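PDB 5D6A: predicted ATPase of the ABC class from Vibrio vulnificus, which probably hydrolyses ATP as an ATPase of the ABC class, and here binds the ATP analogue AMP-PNP. Local coordinates for residues Ser281-Ile286 and Glu501-Ser506; Ile260-Gly265 and Asp417-Val422; His312-Ser317 and Leu347-Glu352; Phe94-Arg99 and Gln189-Gln194. All coordinates share one frame; numbering follows the deposited sequence.

Contact 1 (Ser281-Ile286 and Glu501-Ser506)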
loop_
_atom_site.group_PDB
_atom_site.type_symbol
_atom_site.label_atom_id
_atom_site.label_comp_id
_atom_site.label_asym_id
_atom_site.label_seq_id
_atom_site.Cartn_x
_atom_site.Cartn_y
_atom_site.Cartn_z
ATOM N N SER A 281 0.985 -18.843 8.911
ATOM C CA SER A 281 0.549 -20.178 9.303
ATOM C C SER A 281 -0.765 -20.157 10.089
ATOM O O SER A 281 -1.212 -21.195 10.573
ATOM C CB SER A 281 1.648 -20.895 10.081
ATOM O OG SER A 281 2.766 -21.120 9.236
ATOM N N ILE A 282 -1.363 -18.974 10.239
ATOM C CA ILE A 282 -2.684 -18.879 10.873
ATOM C C ILE A 282 -3.695 -19.502 9.915
ATOM O O ILE A 282 -4.806 -19.852 10.311
ATOM C CB ILE A 282 -3.112 -17.427 11.188
ATOM C CG1 ILE A 282 -3.123 -16.572 9.910
ATOM C CG2 ILE A 282 -2.204 -16.819 12.251
ATOM C CD1 ILE A 282 -3.567 -15.144 10.133
ATOM N N TYR A 283 -3.300 -19.604 8.645
ATOM C CA TYR A 283 -4.115 -20.238 7.619
ATOM C C TYR A 283 -3.469 -21.557 7.234
ATOM O O TYR A 283 -2.284 -21.771 7.484
ATOM C CB TYR A 283 -4.190 -19.389 6.347
ATOM C CG TYR A 283 -4.700 -17.983 6.517
ATOM C CD1 TYR A 283 -6.044 -17.734 6.771
ATOM C CD2 TYR A 283 -3.851 -16.898 6.360
ATOM C CE1 TYR A 283 -6.517 -16.441 6.904
ATOM C CE2 TYR A 283 -4.314 -15.604 6.489
ATOM C CZ TYR A 283 -5.646 -15.379 6.759
ATOM O OH TYR A 283 -6.112 -14.092 6.884
ATOM N N ASN A 284 -4.251 -22.429 6.610
ATOM C CA ASN A 284 -3.756 -23.706 6.128
ATOM C C ASN A 284 -3.242 -23.502 4.709
ATOM O O ASN A 284 -3.811 -22.715 3.951
ATOM C CB ASN A 284 -4.877 -24.747 6.121
ATOM C CG ASN A 284 -5.464 -24.990 7.499
ATOM O OD1 ASN A 284 -4.771 -24.904 8.513
ATOM N ND2 ASN A 284 -6.750 -25.308 7.538
ATOM N N HIS A 285 -2.165 -24.196 4.351
ATOM C CA HIS A 285 -1.602 -24.086 3.004
ATOM C C HIS A 285 -1.697 -25.395 2.228
ATOM O O HIS A 285 -1.817 -26.475 2.813
ATOM C CB HIS A 285 -0.157 -23.589 3.054
ATOM C CG HIS A 285 -0.035 -22.149 3.449
ATOM N ND1 HIS A 285 0.106 -21.744 4.760
ATOM C CD2 HIS A 285 -0.051 -21.017 2.705
ATOM C CE1 HIS A 285 0.180 -20.425 4.803
ATOM N NE2 HIS A 285 0.086 -19.961 3.570
ATOM N N ILE A 286 -1.643 -25.276 0.903
ATOM C CA ILE A 286 -1.745 -26.429 0.011
ATOM C C ILE A 286 -0.472 -27.269 0.029
ATOM O O ILE A 286 0.577 -26.791 0.459
ATOM C CB ILE A 286 -2.031 -26.001 -1.446
ATOM C CG1 ILE A 286 -0.837 -25.235 -2.043
ATOM C CG2 ILE A 286 -3.313 -25.179 -1.517
ATOM C CD1 ILE A 286 -1.045 -24.786 -3.472
ATOM N N GLU A 501 -1.296 -7.057 7.029
ATOM C CA GLU A 501 -0.578 -7.849 6.032
ATOM C C GLU A 501 -0.848 -9.346 6.124
ATOM O O GLU A 501 -0.524 -10.090 5.206
ATOM C CB GLU A 501 0.926 -7.566 6.087
ATOM C CG GLU A 501 1.631 -7.960 7.378
ATOM C CD GLU A 501 3.112 -7.619 7.348
ATOM O OE1 GLU A 501 3.553 -6.946 6.389
ATOM O OE2 GLU A 501 3.836 -8.016 8.283
ATOM N N GLN A 502 -1.430 -9.786 7.234
ATOM C CA GLN A 502 -1.770 -11.196 7.398
ATOM C C GLN A 502 -2.933 -11.622 6.505
ATOM O O GLN A 502 -3.056 -12.802 6.189
ATOM C CB GLN A 502 -2.089 -11.515 8.857
ATOM C CG GLN A 502 -0.865 -11.651 9.745
ATOM C CD GLN A 502 -1.237 -11.895 11.191
ATOM O OE1 GLN A 502 -1.926 -11.086 11.800
ATOM N NE2 GLN A 502 -0.763 -12.997 11.755
ATOM N N LEU A 503 -3.786 -10.674 6.107
ATOM C CA LEU A 503 -4.918 -10.998 5.230
ATOM C C LEU A 503 -4.417 -11.674 3.968
ATOM O O LEU A 503 -3.385 -11.290 3.420
ATOM C CB LEU A 503 -5.735 -9.757 4.871
ATOM C CG LEU A 503 -6.632 -9.180 5.967
ATOM C CD1 LEU A 503 -7.314 -7.906 5.489
ATOM C CD2 LEU A 503 -7.669 -10.203 6.405
ATOM N N GLU A 504 -5.163 -12.675 3.512
ATOM C CA GLU A 504 -4.780 -13.467 2.348
ATOM C C GLU A 504 -5.552 -13.118 1.075
ATOM O O GLU A 504 -4.952 -12.921 0.023
ATOM C CB GLU A 504 -4.988 -14.947 2.669
ATOM C CG GLU A 504 -4.585 -15.902 1.560
ATOM C CD GLU A 504 -3.097 -15.893 1.269
ATOM O OE1 GLU A 504 -2.301 -15.591 2.182
ATOM O OE2 GLU A 504 -2.727 -16.214 0.123
ATOM N N SER A 505 -6.877 -13.049 1.173
ATOM C CA SER A 505 -7.715 -12.793 0.003
ATOM C C SER A 505 -8.680 -11.630 0.162
ATOM O O SER A 505 -9.065 -11.267 1.276
ATOM C CB SER A 505 -8.523 -14.052 -0.326
ATOM O OG SER A 505 -9.428 -13.824 -1.395
ATOM N N SER A 506 -9.070 -11.050 -0.972
ATOM C CA SER A 506 -10.041 -9.968 -0.974
ATOM C C SER A 506 -11.402 -10.558 -0.609
ATOM O O SER A 506 -12.308 -9.832 -0.211
ATOM C CB SER A 506 -10.105 -9.285 -2.338
ATOM O OG SER A 506 -10.560 -10.182 -3.325
HETATM O O HOH W 1 -0.106 -17.479 2.228
#

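Contact 2 (Ile260-Gly265 and Asp417-Val422)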
loop_
_atom_site.group_PDB
_atom_site.type_symbol
_atom_site.label_atom_id
_atom_site.label_comp_id
_atom_site.label_asym_id
_atom_site.label_seq_id
_atom_site.Cartn_x
_atom_site.Cartn_y
_atom_site.Cartn_z
ATOM N N ILE A 260 7.409 -15.283 25.910
ATOM C CA ILE A 260 8.153 -14.413 25.012
ATOM C C ILE A 260 9.255 -15.184 24.294
ATOM O O ILE A 260 10.056 -15.864 24.929
ATOM C CB ILE A 260 8.774 -13.233 25.784
ATOM C CG1 ILE A 260 7.681 -12.483 26.560
ATOM C CG2 ILE A 260 9.510 -12.297 24.831
ATOM C CD1 ILE A 260 8.202 -11.369 27.443
ATOM N N THR A 261 9.287 -15.065 22.970
ATOM C CA THR A 261 10.292 -15.732 22.149
ATOM C C THR A 261 10.949 -14.715 21.219
ATOM O O THR A 261 10.267 -14.010 20.472
ATOM C CB THR A 261 9.671 -16.860 21.304
ATOM O OG1 THR A 261 9.015 -17.799 22.165
ATOM C CG2 THR A 261 10.743 -17.583 20.490
ATOM N N LEU A 262 12.275 -14.636 21.268
ATOM C CA LEU A 262 13.011 -13.703 20.428
ATOM C C LEU A 262 13.665 -14.417 19.259
ATOM O O LEU A 262 14.115 -15.559 19.383
ATOM C CB LEU A 262 14.085 -12.980 21.239
ATOM C CG LEU A 262 13.593 -12.172 22.437
ATOM C CD1 LEU A 262 14.774 -11.504 23.122
ATOM C CD2 LEU A 262 12.560 -11.140 22.007
ATOM N N ILE A 263 13.705 -13.729 18.123
ATOM C CA ILE A 263 14.335 -14.233 16.911
ATOM C C ILE A 263 15.429 -13.233 16.552
ATOM O O ILE A 263 15.158 -12.179 15.981
ATOM C CB ILE A 263 13.317 -14.394 15.766
ATOM C CG1 ILE A 263 12.281 -15.457 16.145
ATOM C CG2 ILE A 263 14.017 -14.793 14.471
ATOM C CD1 ILE A 263 11.209 -15.684 15.100
ATOM N N VAL A 264 16.664 -13.569 16.907
ATOM C CA VAL A 264 17.799 -12.681 16.680
ATOM C C VAL A 264 18.711 -13.152 15.551
ATOM O O VAL A 264 18.437 -14.151 14.883
ATOM C CB VAL A 264 18.632 -12.531 17.969
ATOM C CG1 VAL A 264 17.764 -11.977 19.089
ATOM C CG2 VAL A 264 19.253 -13.858 18.385
ATOM N N GLY A 265 19.795 -12.411 15.345
ATOM C CA GLY A 265 20.771 -12.726 14.312
ATOM C C GLY A 265 21.118 -11.494 13.506
ATOM O O GLY A 265 20.412 -10.486 13.562
ATOM N N ASP A 417 16.558 -9.958 28.619
ATOM C CA ASP A 417 16.369 -10.199 30.040
ATOM C C ASP A 417 15.041 -10.898 30.346
ATOM O O ASP A 417 15.015 -11.897 31.067
ATOM C CB ASP A 417 16.462 -8.867 30.795
ATOM C CG ASP A 417 16.598 -9.043 32.297
ATOM O OD1 ASP A 417 16.835 -10.178 32.767
ATOM O OD2 ASP A 417 16.487 -8.027 33.013
ATOM N N VAL A 418 13.952 -10.386 29.779
ATOM C CA VAL A 418 12.614 -10.938 30.043
ATOM C C VAL A 418 12.197 -12.098 29.115
ATOM O O VAL A 418 11.175 -12.740 29.350
ATOM C CB VAL A 418 11.538 -9.822 29.983
ATOM C CG1 VAL A 418 11.316 -9.343 28.549
ATOM C CG2 VAL A 418 10.224 -10.296 30.595
ATOM N N ALA A 419 12.985 -12.377 28.080
ATOM C CA ALA A 419 12.645 -13.445 27.132
ATOM C C ALA A 419 12.775 -14.840 27.736
ATOM O O ALA A 419 13.658 -15.085 28.550
ATOM C CB ALA A 419 13.517 -13.338 25.890
ATOM N N ASP A 420 11.885 -15.746 27.329
ATOM C CA ASP A 420 11.919 -17.135 27.794
ATOM C C ASP A 420 12.888 -17.921 26.923
ATOM O O ASP A 420 13.740 -18.650 27.433
ATOM C CB ASP A 420 10.541 -17.802 27.715
ATOM C CG ASP A 420 9.475 -17.056 28.494
ATOM O OD1 ASP A 420 9.285 -15.850 28.235
ATOM O OD2 ASP A 420 8.797 -17.687 29.335
ATOM N N ASN A 421 12.732 -17.786 25.605
ATOM C CA ASN A 421 13.597 -18.468 24.643
ATOM C C ASN A 421 14.135 -17.504 23.586
ATOM O O ASN A 421 13.461 -16.540 23.216
ATOM C CB ASN A 421 12.849 -19.616 23.959
ATOM C CG ASN A 421 12.280 -20.612 24.949
ATOM O OD1 ASN A 421 11.519 -20.247 25.843
ATOM N ND2 ASN A 421 12.619 -21.882 24.773
ATOM N N VAL A 422 15.349 -17.768 23.106
ATOM C CA VAL A 422 15.985 -16.926 22.093
ATOM C C VAL A 422 16.524 -17.780 20.946
ATOM O O VAL A 422 17.364 -18.656 21.153
ATOM C CB VAL A 422 17.131 -16.090 22.692
ATOM C CG1 VAL A 422 17.741 -15.185 21.631
ATOM C CG2 VAL A 422 16.625 -15.262 23.864
#

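Contact 3 (His312-Ser317 and Leu347-Glu352)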
loop_
_atom_site.group_PDB
_atom_site.type_symbol
_atom_site.label_atom_id
_atom_site.label_comp_id
_atom_site.label_asym_id
_atom_site.label_seq_id
_atom_site.Cartn_x
_atom_site.Cartn_y
_atom_site.Cartn_z
ATOM N N HIS A 312 -10.509 4.946 17.950
ATOM C CA HIS A 312 -11.763 5.334 18.604
ATOM C C HIS A 312 -11.884 5.015 20.097
ATOM O O HIS A 312 -11.855 3.855 20.501
ATOM C CB HIS A 312 -12.942 4.689 17.878
ATOM C CG HIS A 312 -13.058 5.081 16.438
ATOM N ND1 HIS A 312 -13.519 6.317 16.039
ATOM C CD2 HIS A 312 -12.811 4.386 15.303
ATOM C CE1 HIS A 312 -13.536 6.372 14.719
ATOM N NE2 HIS A 312 -13.112 5.212 14.248
ATOM N N HIS A 313 -12.034 6.070 20.897
ATOM C CA HIS A 313 -12.243 5.970 22.339
ATOM C C HIS A 313 -11.587 4.754 22.991
ATOM O O HIS A 313 -12.233 3.998 23.719
ATOM C CB HIS A 313 -13.748 5.974 22.606
ATOM C CG HIS A 313 -14.438 7.184 22.062
ATOM N ND1 HIS A 313 -14.558 8.356 22.775
ATOM C CD2 HIS A 313 -15.013 7.415 20.858
ATOM C CE1 HIS A 313 -15.193 9.253 22.042
ATOM N NE2 HIS A 313 -15.478 8.707 20.874
ATOM N N LEU A 314 -10.292 4.599 22.736
ATOM C CA LEU A 314 -9.514 3.484 23.250
ATOM C C LEU A 314 -8.701 3.921 24.462
ATOM O O LEU A 314 -8.180 5.038 24.491
ATOM C CB LEU A 314 -8.580 2.985 22.149
ATOM C CG LEU A 314 -7.768 1.715 22.386
ATOM C CD1 LEU A 314 -8.686 0.519 22.595
ATOM C CD2 LEU A 314 -6.847 1.473 21.201
ATOM N N ASN A 315 -8.598 3.039 25.456
ATOM C CA ASN A 315 -7.846 3.318 26.680
ATOM C C ASN A 315 -6.403 2.858 26.517
ATOM O O ASN A 315 -6.139 1.664 26.399
ATOM C CB ASN A 315 -8.501 2.611 27.875
ATOM C CG ASN A 315 -7.848 2.961 29.210
ATOM O OD1 ASN A 315 -6.726 3.460 29.266
ATOM N ND2 ASN A 315 -8.559 2.693 30.295
ATOM N N LEU A 316 -5.473 3.810 26.521
ATOM C CA LEU A 316 -4.057 3.503 26.358
ATOM C C LEU A 316 -3.251 3.789 27.628
ATOM O O LEU A 316 -2.031 3.956 27.571
ATOM C CB LEU A 316 -3.494 4.311 25.190
ATOM C CG LEU A 316 -4.249 4.152 23.867
ATOM C CD1 LEU A 316 -3.625 5.012 22.776
ATOM C CD2 LEU A 316 -4.284 2.694 23.437
ATOM N N SER A 317 -3.932 3.824 28.770
ATOM C CA SER A 317 -3.283 4.108 30.054
ATOM C C SER A 317 -2.089 3.204 30.339
ATOM O O SER A 317 -1.119 3.640 30.948
ATOM C CB SER A 317 -4.291 3.982 31.200
ATOM O OG SER A 317 -5.357 4.899 31.039
ATOM N N LEU A 347 -1.951 -2.620 19.747
ATOM C CA LEU A 347 -1.658 -3.584 20.798
ATOM C C LEU A 347 -2.871 -3.782 21.699
ATOM O O LEU A 347 -3.360 -4.902 21.854
ATOM C CB LEU A 347 -0.436 -3.134 21.608
ATOM C CG LEU A 347 0.004 -4.011 22.784
ATOM C CD1 LEU A 347 0.170 -5.460 22.375
ATOM C CD2 LEU A 347 1.300 -3.479 23.371
ATOM N N GLN A 348 -3.366 -2.686 22.265
ATOM C CA GLN A 348 -4.521 -2.739 23.155
ATOM C C GLN A 348 -5.735 -3.356 22.461
ATOM O O GLN A 348 -6.448 -4.164 23.055
ATOM C CB GLN A 348 -4.873 -1.339 23.653
ATOM C CG GLN A 348 -5.948 -1.331 24.728
ATOM C CD GLN A 348 -5.515 -2.057 25.991
ATOM O OE1 GLN A 348 -4.357 -1.973 26.411
ATOM N NE2 GLN A 348 -6.450 -2.762 26.614
ATOM N N GLU A 349 -5.962 -2.973 21.207
ATOM C CA GLU A 349 -7.085 -3.494 20.428
ATOM C C GLU A 349 -7.013 -5.006 20.275
ATOM O O GLU A 349 -8.039 -5.684 20.272
ATOM C CB GLU A 349 -7.136 -2.832 19.049
ATOM C CG GLU A 349 -7.535 -1.362 19.085
ATOM C CD GLU A 349 -7.329 -0.645 17.756
ATOM O OE1 GLU A 349 -6.603 -1.169 16.883
ATOM O OE2 GLU A 349 -7.882 0.463 17.590
ATOM N N SER A 350 -5.798 -5.533 20.154
ATOM C CA SER A 350 -5.602 -6.978 20.004
ATOM C C SER A 350 -5.943 -7.716 21.309
ATOM O O SER A 350 -6.546 -8.793 21.291
ATOM C CB SER A 350 -4.165 -7.269 19.573
ATOM O OG SER A 350 -3.842 -6.530 18.406
ATOM N N VAL A 351 -5.557 -7.129 22.436
ATOM C CA VAL A 351 -5.868 -7.715 23.730
ATOM C C VAL A 351 -7.386 -7.732 23.893
ATOM O O VAL A 351 -7.968 -8.747 24.273
ATOM C CB VAL A 351 -5.232 -6.921 24.888
ATOM C CG1 VAL A 351 -5.652 -7.508 26.233
ATOM C CG2 VAL A 351 -3.715 -6.900 24.756
ATOM N N GLU A 352 -8.018 -6.605 23.568
ATOM C CA GLU A 352 -9.468 -6.463 23.663
ATOM C C GLU A 352 -10.173 -7.585 22.900
ATOM O O GLU A 352 -11.115 -8.189 23.406
ATOM C CB GLU A 352 -9.913 -5.109 23.092
ATOM C CG GLU A 352 -11.345 -4.712 23.446
ATOM C CD GLU A 352 -11.841 -3.503 22.667
ATOM O OE1 GLU A 352 -11.763 -3.515 21.420
ATOM O OE2 GLU A 352 -12.350 -2.553 23.295
HETATM O O HOH W 2 -10.151 2.399 17.082
HETATM O O HOH W 3 -3.713 0.516 27.506
#

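Contact 4 (Phe94-Arg99 and Gln189-Gln194)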
loop_
_atom_site.group_PDB
_atom_site.type_symbol
_atom_site.label_atom_id
_atom_site.label_comp_id
_atom_site.label_asym_id
_atom_site.label_seq_id
_atom_site.Cartn_x
_atom_site.Cartn_y
_atom_site.Cartn_z
ATOM N N PHE A 94 -11.127 -31.982 6.966
ATOM C CA PHE A 94 -10.997 -32.850 5.801
ATOM C C PHE A 94 -11.954 -32.356 4.715
ATOM O O PHE A 94 -11.618 -32.356 3.530
ATOM C CB PHE A 94 -11.317 -34.301 6.173
ATOM C CG PHE A 94 -11.037 -35.293 5.077
ATOM C CD1 PHE A 94 -11.958 -35.515 4.061
ATOM C CD2 PHE A 94 -9.858 -36.026 5.073
ATOM C CE1 PHE A 94 -11.701 -36.434 3.056
ATOM C CE2 PHE A 94 -9.597 -36.947 4.074
ATOM C CZ PHE A 94 -10.520 -37.153 3.063
ATOM N N GLN A 95 -13.145 -31.927 5.135
ATOM C CA GLN A 95 -14.146 -31.415 4.206
ATOM C C GLN A 95 -13.725 -30.049 3.683
ATOM O O GLN A 95 -14.080 -29.672 2.570
ATOM C CB GLN A 95 -15.508 -31.308 4.887
ATOM C CG GLN A 95 -15.991 -32.612 5.495
ATOM C CD GLN A 95 -17.369 -32.498 6.109
ATOM O OE1 GLN A 95 -18.272 -31.901 5.526
ATOM N NE2 GLN A 95 -17.545 -33.096 7.281
ATOM N N LEU A 96 -12.970 -29.314 4.494
ATOM C CA LEU A 96 -12.479 -27.996 4.106
ATOM C C LEU A 96 -11.582 -28.133 2.874
ATOM O O LEU A 96 -11.675 -27.346 1.933
ATOM C CB LEU A 96 -11.704 -27.356 5.260
ATOM C CG LEU A 96 -11.271 -25.899 5.111
ATOM C CD1 LEU A 96 -12.481 -24.997 4.961
ATOM C CD2 LEU A 96 -10.441 -25.469 6.312
ATOM N N GLY A 97 -10.722 -29.145 2.887
ATOM C CA GLY A 97 -9.823 -29.403 1.766
ATOM C C GLY A 97 -10.582 -29.909 0.552
ATOM O O GLY A 97 -10.297 -29.514 -0.580
ATOM N N ALA A 98 -11.548 -30.794 0.790
ATOM C CA ALA A 98 -12.366 -31.345 -0.283
ATOM C C ALA A 98 -13.034 -30.214 -1.062
ATOM O O ALA A 98 -13.013 -30.199 -2.289
ATOM C CB ALA A 98 -13.413 -32.290 0.286
ATOM N N ARG A 99 -13.615 -29.263 -0.337
ATOM C CA ARG A 99 -14.271 -28.104 -0.950
ATOM C C ARG A 99 -13.264 -27.268 -1.742
ATOM O O ARG A 99 -13.582 -26.741 -2.811
ATOM C CB ARG A 99 -14.921 -27.241 0.127
ATOM C CG ARG A 99 -16.099 -27.889 0.836
ATOM C CD ARG A 99 -16.362 -27.202 2.166
ATOM N NE ARG A 99 -16.537 -25.761 2.008
ATOM C CZ ARG A 99 -16.509 -24.880 3.004
ATOM N NH1 ARG A 99 -16.293 -25.277 4.255
ATOM N NH2 ARG A 99 -16.679 -23.590 2.745
ATOM N N GLN A 189 -6.052 -34.735 3.271
ATOM C CA GLN A 189 -5.258 -35.255 4.386
ATOM C C GLN A 189 -4.279 -34.232 4.942
ATOM O O GLN A 189 -4.097 -34.147 6.152
ATOM C CB GLN A 189 -4.513 -36.517 3.964
ATOM C CG GLN A 189 -5.425 -37.703 3.727
ATOM C CD GLN A 189 -4.729 -38.842 3.017
ATOM O OE1 GLN A 189 -3.510 -38.821 2.826
ATOM N NE2 GLN A 189 -5.499 -39.841 2.614
ATOM N N VAL A 190 -3.650 -33.462 4.063
ATOM C CA VAL A 190 -2.703 -32.441 4.504
ATOM C C VAL A 190 -3.434 -31.359 5.292
ATOM O O VAL A 190 -2.916 -30.860 6.289
ATOM C CB VAL A 190 -1.929 -31.820 3.323
ATOM C CG1 VAL A 190 -1.080 -30.645 3.787
ATOM C CG2 VAL A 190 -1.052 -32.871 2.658
ATOM N N VAL A 191 -4.637 -31.006 4.850
ATOM C CA VAL A 191 -5.433 -29.992 5.545
ATOM C C VAL A 191 -5.903 -30.535 6.889
ATOM O O VAL A 191 -5.883 -29.822 7.892
ATOM C CB VAL A 191 -6.646 -29.535 4.711
ATOM C CG1 VAL A 191 -7.486 -28.533 5.495
ATOM C CG2 VAL A 191 -6.182 -28.922 3.397
ATOM N N GLU A 192 -6.323 -31.798 6.901
ATOM C CA GLU A 192 -6.778 -32.441 8.132
ATOM C C GLU A 192 -5.624 -32.492 9.133
ATOM O O GLU A 192 -5.819 -32.267 10.329
ATOM C CB GLU A 192 -7.302 -33.851 7.848
ATOM C CG GLU A 192 -7.919 -34.544 9.055
ATOM C CD GLU A 192 -8.489 -35.912 8.723
ATOM O OE1 GLU A 192 -7.969 -36.573 7.800
ATOM O OE2 GLU A 192 -9.451 -36.337 9.396
ATOM N N ASP A 193 -4.426 -32.792 8.632
ATOM C CA ASP A 193 -3.235 -32.841 9.471
ATOM C C ASP A 193 -2.942 -31.461 10.048
ATOM O O ASP A 193 -2.600 -31.337 11.222
ATOM C CB ASP A 193 -2.023 -33.350 8.681
ATOM C CG ASP A 193 -2.115 -34.834 8.340
ATOM O OD1 ASP A 193 -3.106 -35.494 8.728
ATOM O OD2 ASP A 193 -1.178 -35.343 7.689
ATOM N N GLN A 194 -3.075 -30.428 9.218
ATOM C CA GLN A 194 -2.847 -29.052 9.668
ATOM C C GLN A 194 -3.779 -28.652 10.807
ATOM O O GLN A 194 -3.343 -28.030 11.776
ATOM C CB GLN A 194 -2.971 -28.074 8.502
ATOM C CG GLN A 194 -1.728 -28.037 7.636
ATOM C CD GLN A 194 -1.900 -27.210 6.380
ATOM O OE1 GLN A 194 -1.301 -26.146 6.237
ATOM N NE2 GLN A 194 -2.737 -27.685 5.470
#

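Contact 1 (Ser281-Ile286 and Glu501-Ser506)
Tyr283 lays one ring face over the CB atom of Glu504, with Tyr283 CE2 3.9 Å from that carbon. The other face carries the residue's own neighbour: Ile282 CG1 lies 3.6 Å above the Tyr283 ring plane, near the ring's margin. The phenol is thus held between Ile282 and Glu504. Its edge is turned to the loop 501-506. Gln502 O lies there near the ring plane. Tyr283 OH is 3.4 Å from Gln502 O, which makes at most a weak hydrogen bond. The same hydroxyl passes 3.7 Å from Leu503 CA.

The two segments come from different parts of the protein. Residues 281-286 follow helix 271-280, which probably comes just after a Walker A P-loop, and their short strand pairs antiparallel with strand 124-125. Residues 501-506 belong to the MRB1590 C-terminal region and lead into helix 506-519, with Ser505 as its N-cap.

Ile282 lies across Gln502, and Ile282 CD1 sits 3.9 Å from Gln502 NE2. That amide nitrogen gives its hydrogen bonds to the backbone oxygens of Glu279 and Ala300. Glu504 bends at chi2 (65°), which turns its carboxylate back toward the first segment. There a water donates to Glu504 OE1 at 2.9 Å. The water sits at the edge of the His285 ring, in its plane, 2.8 Å from His285 NE2. Arg280 forms a salt bridge with the same OE1, and this positive charge probably favours the ionised carboxylate.

Contact 2 (Ile260-Gly265 and Asp417-Val422)
The methyl of Ala419 is the bump that fits against the branch of Leu262: its CB is 3.6 Å from Leu262 CD1 and about as near to CG. Ile260 points its CD1 into the fork of Val418, coming in nearly perpendicular to it, and both Val418 methyls lie 3.9 Å from Ile260 CD1. Further along, Val264 CG2 meets Val422 CG1 at 3.8 Å. Val422 CG1 stands anti to its backbone N (chi1 -178°), which sets it against Val264.

The backbones pair as parallel strands, Thr261 beside Asn421 and Leu262 beside Val422. Leu262 and Val422 share one face of the sheet; Thr261 and Asn421 share the other. Leu262 N gives a nearly straight bond to Asn421 O (3.0 Å, 170°). Ile260 O takes Asp420 N at 3.0 Å and, weakly, Asn421 N.

Strand 260-264 is a central strand of the nucleotide-binding sheet. It runs into Gly265, which fits the start of a Walker A P-loop.

Ile260 N donates to Asp420 OD1 (3.0 Å), meeting it from above the carboxylate plane. Arg398 forms a salt bridge with that same oxygen, so Asp420 probably stays ionised while it holds the backbone of Ile260.

Contact 3 (His312-Ser317 and Leu347-Glu352)
Glu349 OE2 is gripped by a salt bridge from Arg309 and by a water that ties it to the backbone of His312. The water donates to Glu349 OE2 at 3.0 Å. It accepts from His312 N at 2.7 Å.

Leu314 packs its two methyls on the CG methylenes of Gln348 and Glu349. Leu314 CD2 is 3.6 Å from Glu349 CG, and Leu314 CD1 is 3.9 Å from Gln348 CG. Leu316 runs alongside Gln348, the other way, and touches Gln348 CB through its CD2.

Here the chain leaves strand 311-312 and packs on the last turns of helix 339-352 in the P-loop domain. His313 and Leu314 both face Phe332, forming a G1 beta bulge. Further on, Ser317 N donates to Asn315 OD1 at 2.9 Å, which makes an Asx turn. Ser317 OG donates to the same oxygen, in the carbonyl plane and on a lone pair. The two bonds together fix the rotation of the Asn315 amide.

The backbone O of Asn315 faces the helix instead. A second water donates to Asn315 O (2.9 Å) and to Gln348 OE1 (2.8 Å). Gln348 bends at chi2 (63°), and its CG lies against Asn315 O while its amide turns toward this water.

The polar links between loop and helix therefore run through water, and the charge of Glu349 is probably offset by Arg309.

Contact 4 (Phe94-Arg99 and Gln189-Gln194)
Val191 carries the apolar contacts. It sets CG2 over the backbone of Gly97, 4.0 Å from Gly97 CA. The glycine has no side chain, and the axes of the segments 94-99 and 189-194 approach to 7.6 Å. The other Val191 branch, CG1, meets Leu96 CD2 at 4.3 Å. Val191 holds CG1 anti to its backbone N (chi1 177°), which sends one methyl to each neighbour.

A carboxylate-to-ring-edge contact lies beside this. Glu192 is extended, and its OE1 lies near the plane of the Phe94 ring at its edge, 3.4 Å from Phe94 CD2. The ring and carboxylate planes are turned 68° from each other. Gln189 CG adds an oblique touch, 4.3 Å from Phe94 CE2.

Hydrogen bonds hold the acid from outside the pair. Glu192 OE2 is bonded to Ser91 OG, near the start of helix 92-109, and OE1 to Asn247 ND2. These bonds help to position the carboxylate beside the phenyl edge.

The segment directions differ by 142°. This is a close-packed, roughly antiparallel helix pair in which Gly97 lets Val191 lie against the backbone, and it joins helix 92-109 of the N-terminal region to helix 181-199 of the P-loop region.

Contacts 1 and 4 touch each other. Gln194 OE1 of contact 4 lies 2.8 Å from His285 N of contact 1, a probable hydrogen bond, and Asn284 packs on Leu96 and Val191. Their centres are 15 Å apart. Together they tie the N-terminal and C-terminal regions to the P-loop domain. Contact 2 lies closer to a nucleotide than contact 3: the Val264 side chain is about 9 Å from a bound AMP-PNP, and Val264 also packs on Met376 of the second subunit. In contact 3, the Leu316 side chain lies about 11 Å from a bound AMP-PNP. Contacts 2 and 3 do not touch, with centres 25 Å apart. Contacts 3 and 4 are on opposite sides of the chain's centre, 36 Å apart centre to centre.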